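Local coordinates for bifunctional protein PutA (Bradyrhizobium diazoefficiens, PDB 6BSN), which probably oxidizes proline to glutamate in two steps, with an FAD-dependent proline dehydrogenase and an NAD-dependent aldehyde dehydrogenase in one chain, at residues Lys337-Leu342 / Arg389-Phe394. The protein carries 1 engineered substitution. Numbering follows the deposited sequence.
Sequences KLMVRL and RIFPQF. With FDA (dihydroflavine-adenine dinucleotide), chain C.
Leu-338 opens and continues the parallel pairing of 338-342 with 390-394: its N donates to Arg-389 O, and its O takes Phe-391 N at 2.8 Å in an almost straight bond (175°). Val-340 repeats the pattern, giving its N to Phe-391 O and receiving Gln-393 N, before Leu-342 N closes the run on Gln-393 O at 2.8 Å.

The apolar contacts divide between the two faces of the sheet. On one, Met-339 and Phe-391 run side by side; the bend at chi3 (76°) brings Met-339 CE obliquely to the ring, 3.8 Å from Phe-391 CD1. On the other, Val-340 CG2 meets Ile-390 CG2 at 3.7 Å.

Polar groups share the Met-339 face. Gln-393 lies across Met-339, and its OE1 receives two waters, one 2.7 Å away that also donates to Met-339 O, the other weakly linked to Arg-341 NH2; Gln-393 NE2 bonds to Asn-276. Arg-341, a flavin-binding residue, lays one guanidinium face over FDA C6, with NH1 3.3 Å from FDA N5. Asp-280, Ser-237, Gln-418 and Tyr-443 fix that group's rotation.

Within the proline dehydrogenase TIM-type barrel, strands 309-314 and 416-420 continue the sheet on either side of this pair. Helix 369-385, part of the connection between the two strands, packs against Leu-342, Ile-390 and Phe-394, while helix 320-333 covers Leu-338.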
ATOM      1  N   LYS A 337     -33.479 -52.667  18.558  1.00 34.86           N
ATOM      2  CA  LYS A 337     -33.888 -51.327  18.183  1.00 31.09           C
ATOM      3  C   LYS A 337     -33.204 -50.340  19.122  1.00 33.02           C
ATOM      4  O   LYS A 337     -33.120 -50.581  20.336  1.00 34.90           O
ATOM      5  CB  LYS A 337     -35.408 -51.178  18.272  1.00 36.35           C
ATOM      6  CG  LYS A 337     -36.180 -51.899  17.195  1.00 34.31           C
ATOM      7  CD  LYS A 337     -37.671 -51.617  17.390  1.00 46.75           C
ATOM      8  CE  LYS A 337     -38.448 -51.824  16.101  1.00 53.99           C
ATOM      9  NZ  LYS A 337     -39.523 -50.810  15.990  1.00 57.60           N
ATOM     10  N   LEU A 338     -32.691 -49.247  18.547  1.00 30.79           N
ATOM     11  CA  LEU A 338     -31.944 -48.223  19.263  1.00 33.84           C
ATOM     12  C   LEU A 338     -32.539 -46.845  19.002  1.00 34.17           C
ATOM     13  O   LEU A 338     -33.037 -46.550  17.908  1.00 33.92           O
ATOM     14  CB  LEU A 338     -30.472 -48.203  18.833  1.00 43.52           C
ATOM     15  CG  LEU A 338     -29.687 -49.502  18.973  1.00 45.34           C
ATOM     16  CD1 LEU A 338     -28.292 -49.280  18.448  1.00 37.88           C
ATOM     17  CD2 LEU A 338     -29.669 -49.964  20.418  1.00 46.35           C
ATOM     18  N   MET A 339     -32.478 -46.003  20.019  1.00 31.97           N
ATOM     19  CA  MET A 339     -32.793 -44.593  19.891  1.00 27.04           C
ATOM     20  C   MET A 339     -31.463 -43.858  19.814  1.00 33.76           C
ATOM     21  O   MET A 339     -30.619 -44.018  20.698  1.00 35.11           O
ATOM     22  CB  MET A 339     -33.658 -44.138  21.065  1.00 30.78           C
ATOM     23  CG  MET A 339     -35.019 -44.889  21.077  1.00 31.78           C
ATOM     24  SD  MET A 339     -36.079 -44.671  22.528  1.00 34.46           S
ATOM     25  CE  MET A 339     -36.751 -43.030  22.235  1.00 32.75           C
ATOM     26  N   VAL A 340     -31.249 -43.116  18.725  1.00 33.61           N
ATOM     27  CA  VAL A 340     -29.939 -42.556  18.373  1.00 29.90           C
ATOM     28  C   VAL A 340     -30.082 -41.050  18.211  1.00 30.77           C
ATOM     29  O   VAL A 340     -30.853 -40.587  17.365  1.00 30.57           O
ATOM     30  CB  VAL A 340     -29.403 -43.215  17.099  1.00 28.21           C
ATOM     31  CG1 VAL A 340     -28.111 -42.563  16.598  1.00 25.46           C
ATOM     32  CG2 VAL A 340     -29.230 -44.684  17.375  1.00 24.76           C
ATOM     33  N   ARG A 341     -29.345 -40.290  19.017  1.00 31.88           N
ATOM     34  CA  ARG A 341     -29.445 -38.836  19.035  1.00 28.53           C
ATOM     35  C   ARG A 341     -28.376 -38.222  18.141  1.00 30.62           C
ATOM     36  O   ARG A 341     -27.185 -38.493  18.317  1.00 24.28           O
ATOM     37  CB  ARG A 341     -29.300 -38.285  20.456  1.00 21.92           C
ATOM     38  CG  ARG A 341     -29.365 -36.758  20.489  1.00 25.40           C
ATOM     39  CD  ARG A 341     -28.782 -36.164  21.783  1.00 26.21           C
ATOM     40  NE  ARG A 341     -29.468 -36.717  22.936  1.00 26.90           N
ATOM     41  CZ  ARG A 341     -28.870 -37.014  24.073  1.00 20.95           C
ATOM     42  NH1 ARG A 341     -27.566 -36.802  24.242  1.00 22.85           N
ATOM     43  NH2 ARG A 341     -29.587 -37.527  25.041  1.00 23.08           N
ATOM     44  N   LEU A 342     -28.798 -37.382  17.197  1.00 30.59           N
ATOM     45  CA  LEU A 342     -27.871 -36.651  16.334  1.00 30.12           C
ATOM     46  C   LEU A 342     -27.752 -35.221  16.843  1.00 27.00           C
ATOM     47  O   LEU A 342     -28.755 -34.506  16.914  1.00 28.13           O
ATOM     48  CB  LEU A 342     -28.318 -36.670  14.870  1.00 22.63           C
ATOM     49  CG  LEU A 342     -27.258 -36.158  13.872  1.00 24.70           C
ATOM     50  CD1 LEU A 342     -26.042 -37.132  13.764  1.00 22.69           C
ATOM     51  CD2 LEU A 342     -27.898 -35.869  12.508  1.00 27.74           C
ATOM     52  N   ARG A 389     -35.693 -49.598  12.598  1.00 43.97           N
ATOM     53  CA  ARG A 389     -34.753 -50.147  13.572  1.00 40.97           C
ATOM     54  C   ARG A 389     -34.124 -49.044  14.407  1.00 39.77           C
ATOM     55  O   ARG A 389     -33.970 -49.180  15.627  1.00 42.66           O
ATOM     56  CB  ARG A 389     -33.654 -50.944  12.866  1.00 38.93           C
ATOM     57  CG  ARG A 389     -32.658 -51.550  13.849  1.00 43.93           C
ATOM     58  CD  ARG A 389     -31.743 -52.631  13.261  1.00 41.08           C
ATOM     59  NE  ARG A 389     -32.439 -53.738  12.605  1.00 42.26           N
ATOM     60  CZ  ARG A 389     -33.000 -54.783  13.220  1.00 41.86           C
ATOM     61  NH1 ARG A 389     -33.574 -55.740  12.490  1.00 40.33           N
ATOM     62  NH2 ARG A 389     -33.002 -54.881  14.554  1.00 33.22           N
ATOM     63  N   ILE A 390     -33.783 -47.931  13.775  1.00 32.30           N
ATOM     64  CA  ILE A 390     -33.204 -46.780  14.452  1.00 32.24           C
ATOM     65  C   ILE A 390     -34.323 -45.761  14.621  1.00 38.77           C
ATOM     66  O   ILE A 390     -35.072 -45.480  13.672  1.00 38.07           O
ATOM     67  CB  ILE A 390     -32.014 -46.203  13.657  1.00 33.59           C
ATOM     68  CG1 ILE A 390     -30.919 -47.255  13.457  1.00 32.80           C
ATOM     69  CG2 ILE A 390     -31.405 -44.990  14.352  1.00 30.38           C
ATOM     70  CD1 ILE A 390     -30.333 -47.830  14.772  1.00 31.00           C
ATOM     71  N   PHE A 391     -34.511 -45.296  15.851  1.00 34.88           N
ATOM     72  CA  PHE A 391     -35.417 -44.188  16.107  1.00 31.25           C
ATOM     73  C   PHE A 391     -34.564 -42.934  16.276  1.00 34.05           C
ATOM     74  O   PHE A 391     -33.944 -42.751  17.334  1.00 36.45           O
ATOM     75  CB  PHE A 391     -36.254 -44.462  17.359  1.00 30.90           C
ATOM     76  CG  PHE A 391     -37.257 -43.393  17.677  1.00 33.01           C
ATOM     77  CD1 PHE A 391     -36.913 -42.309  18.486  1.00 29.77           C
ATOM     78  CD2 PHE A 391     -38.548 -43.474  17.183  1.00 26.41           C
ATOM     79  CE1 PHE A 391     -37.860 -41.314  18.802  1.00 34.61           C
ATOM     80  CE2 PHE A 391     -39.492 -42.481  17.487  1.00 37.56           C
ATOM     81  CZ  PHE A 391     -39.146 -41.401  18.292  1.00 25.64           C
ATOM     82  N   PRO A 392     -34.468 -42.067  15.276  1.00 31.44           N
ATOM     83  CA  PRO A 392     -33.541 -40.936  15.371  1.00 29.30           C
ATOM     84  C   PRO A 392     -34.137 -39.831  16.211  1.00 24.37           C
ATOM     85  O   PRO A 392     -35.350 -39.630  16.241  1.00 30.44           O
ATOM     86  CB  PRO A 392     -33.366 -40.477  13.912  1.00 27.98           C
ATOM     87  CG  PRO A 392     -34.127 -41.515  13.045  1.00 27.62           C
ATOM     88  CD  PRO A 392     -35.130 -42.140  13.964  1.00 31.17           C
ATOM     89  N   GLN A 393     -33.253 -39.110  16.896  1.00 25.57           N
ATOM     90  CA  GLN A 393     -33.619 -37.976  17.744  1.00 29.90           C
ATOM     91  C   GLN A 393     -32.738 -36.809  17.311  1.00 31.55           C
ATOM     92  O   GLN A 393     -31.512 -36.863  17.461  1.00 27.26           O
ATOM     93  CB  GLN A 393     -33.434 -38.310  19.232  1.00 28.31           C
ATOM     94  CG  GLN A 393     -34.089 -39.645  19.626  1.00 29.79           C
ATOM     95  CD  GLN A 393     -33.574 -40.199  20.962  1.00 33.12           C
ATOM     96  OE1 GLN A 393     -32.377 -40.481  21.131  1.00 32.56           O
ATOM     97  NE2 GLN A 393     -34.478 -40.337  21.917  1.00 23.34           N
ATOM     98  N   PHE A 394     -33.348 -35.773  16.748  1.00 28.09           N
ATOM     99  CA  PHE A 394     -32.597 -34.657  16.177  1.00 30.64           C
ATOM    100  C   PHE A 394     -32.560 -33.557  17.227  1.00 30.55           C
ATOM    101  O   PHE A 394     -33.541 -32.844  17.424  1.00 25.55           O
ATOM    102  CB  PHE A 394     -33.214 -34.217  14.848  1.00 26.91           C
ATOM    103  CG  PHE A 394     -33.268 -35.336  13.828  1.00 31.03           C
ATOM    104  CD1 PHE A 394     -32.094 -35.831  13.270  1.00 27.14           C
ATOM    105  CD2 PHE A 394     -34.476 -35.933  13.474  1.00 26.84           C
ATOM    106  CE1 PHE A 394     -32.123 -36.879  12.370  1.00 27.09           C
ATOM    107  CE2 PHE A 394     -34.510 -36.968  12.570  1.00 27.79           C
ATOM    108  CZ  PHE A 394     -33.331 -37.444  12.010  1.00 28.94           C
TER
HETATM  109  PA  FDA C2001     -26.296 -24.112  15.966  1.00 27.47           P
HETATM  110  O1A FDA C2001     -26.166 -22.576  16.176  1.00 28.61           O
HETATM  111  O2A FDA C2001     -26.919 -24.627  14.793  1.00 23.85           O
HETATM  112  O5B FDA C2001     -25.039 -24.875  15.781  1.00 27.24           O
HETATM  113  C5B FDA C2001     -23.961 -24.652  16.681  1.00 30.82           C
HETATM  114  C4B FDA C2001     -22.891 -25.725  16.494  1.00 29.98           C
HETATM  115  O4B FDA C2001     -22.213 -25.601  15.273  1.00 29.85           O
HETATM  116  C3B FDA C2001     -21.795 -25.740  17.511  1.00 31.94           C
HETATM  117  O3B FDA C2001     -22.213 -26.331  18.670  1.00 27.41           O
HETATM  118  C2B FDA C2001     -20.753 -26.527  16.825  1.00 30.09           C
HETATM  119  O2B FDA C2001     -20.986 -27.887  16.977  1.00 28.59           O
HETATM  120  C1B FDA C2001     -20.932 -26.121  15.399  1.00 26.46           C
HETATM  121  N9A FDA C2001     -19.977 -25.122  14.948  1.00 31.17           N
HETATM  122  C8A FDA C2001     -19.846 -23.802  15.354  1.00 25.31           C
HETATM  123  N7A FDA C2001     -18.840 -23.242  14.699  1.00 25.32           N
HETATM  124  C5A FDA C2001     -18.269 -24.176  13.837  1.00 25.15           C
HETATM  125  C6A FDA C2001     -17.224 -24.163  12.932  1.00 25.98           C
HETATM  126  N6A FDA C2001     -16.458 -22.966  12.720  1.00 26.53           N
HETATM  127  N1A FDA C2001     -16.920 -25.265  12.230  1.00 26.70           N
HETATM  128  C2A FDA C2001     -17.605 -26.415  12.392  1.00 30.01           C
HETATM  129  N3A FDA C2001     -18.643 -26.456  13.271  1.00 28.68           N
HETATM  130  C4A FDA C2001     -18.989 -25.386  13.984  1.00 26.20           C
HETATM  131  N1  FDA C2001     -23.295 -32.139  22.101  1.00 32.42           N
HETATM  132  C2  FDA C2001     -22.304 -33.166  22.165  1.00 25.10           C
HETATM  133  O2  FDA C2001     -21.067 -32.879  21.643  1.00 33.01           O
HETATM  134  N3  FDA C2001     -22.606 -34.424  22.749  1.00 29.24           N
HETATM  135  C4  FDA C2001     -23.895 -34.660  23.268  1.00 28.07           C
HETATM  136  O4  FDA C2001     -24.221 -35.866  23.832  1.00 30.60           O
HETATM  137  C4X FDA C2001     -24.929 -33.590  23.192  1.00 27.55           C
HETATM  138  N5  FDA C2001     -26.231 -33.808  23.755  1.00 26.01           N
HETATM  139  C5X FDA C2001     -27.267 -32.824  23.484  1.00 29.60           C
HETATM  140  C6  FDA C2001     -28.677 -33.132  23.887  1.00 19.97           C
HETATM  141  C7  FDA C2001     -29.691 -32.194  23.553  1.00 26.40           C
HETATM  142  C7M FDA C2001     -31.112 -32.490  23.950  1.00 24.99           C
HETATM  143  C8  FDA C2001     -29.373 -30.982  22.851  1.00 27.26           C
HETATM  144  C8M FDA C2001     -30.428 -29.967  22.482  1.00 31.60           C
HETATM  145  C9  FDA C2001     -28.041 -30.703  22.479  1.00 29.55           C
HETATM  146  C9A FDA C2001     -26.972 -31.670  22.819  1.00 29.08           C
HETATM  147  N10 FDA C2001     -25.594 -31.339  22.516  1.00 31.23           N
HETATM  148  C10 FDA C2001     -24.619 -32.383  22.625  1.00 30.22           C
HETATM  149  C1' FDA C2001     -25.159 -29.983  22.133  1.00 32.05           C
HETATM  150  C2' FDA C2001     -25.066 -29.851  20.622  1.00 33.34           C
HETATM  151  O2' FDA C2001     -24.037 -30.637  20.135  1.00 32.24           O
HETATM  152  C3' FDA C2001     -24.834 -28.406  20.213  1.00 38.19           C
HETATM  153  O3' FDA C2001     -23.678 -28.012  20.828  1.00 37.95           O
HETATM  154  C4' FDA C2001     -25.915 -27.393  20.598  1.00 38.80           C
HETATM  155  O4' FDA C2001     -27.161 -28.001  20.674  1.00 34.70           O
HETATM  156  C5' FDA C2001     -25.994 -26.261  19.580  1.00 40.88           C
HETATM  157  O5' FDA C2001     -26.174 -26.769  18.271  1.00 38.10           O
HETATM  158  P   FDA C2001     -27.414 -26.378  17.324  1.00 32.95           P
HETATM  159  O1P FDA C2001     -27.854 -27.372  16.203  1.00 42.57           O
HETATM  160  O2P FDA C2001     -28.478 -26.021  18.421  1.00 22.44           O
HETATM  161  O3P FDA C2001     -27.064 -24.802  17.043  1.00 31.76           O
HETATM  162  O   HOH W   1     -30.993 -42.190  22.770  1.00 32.66           O
HETATM  163  O   HOH W   2     -31.443 -39.347  23.314  1.00 37.76           O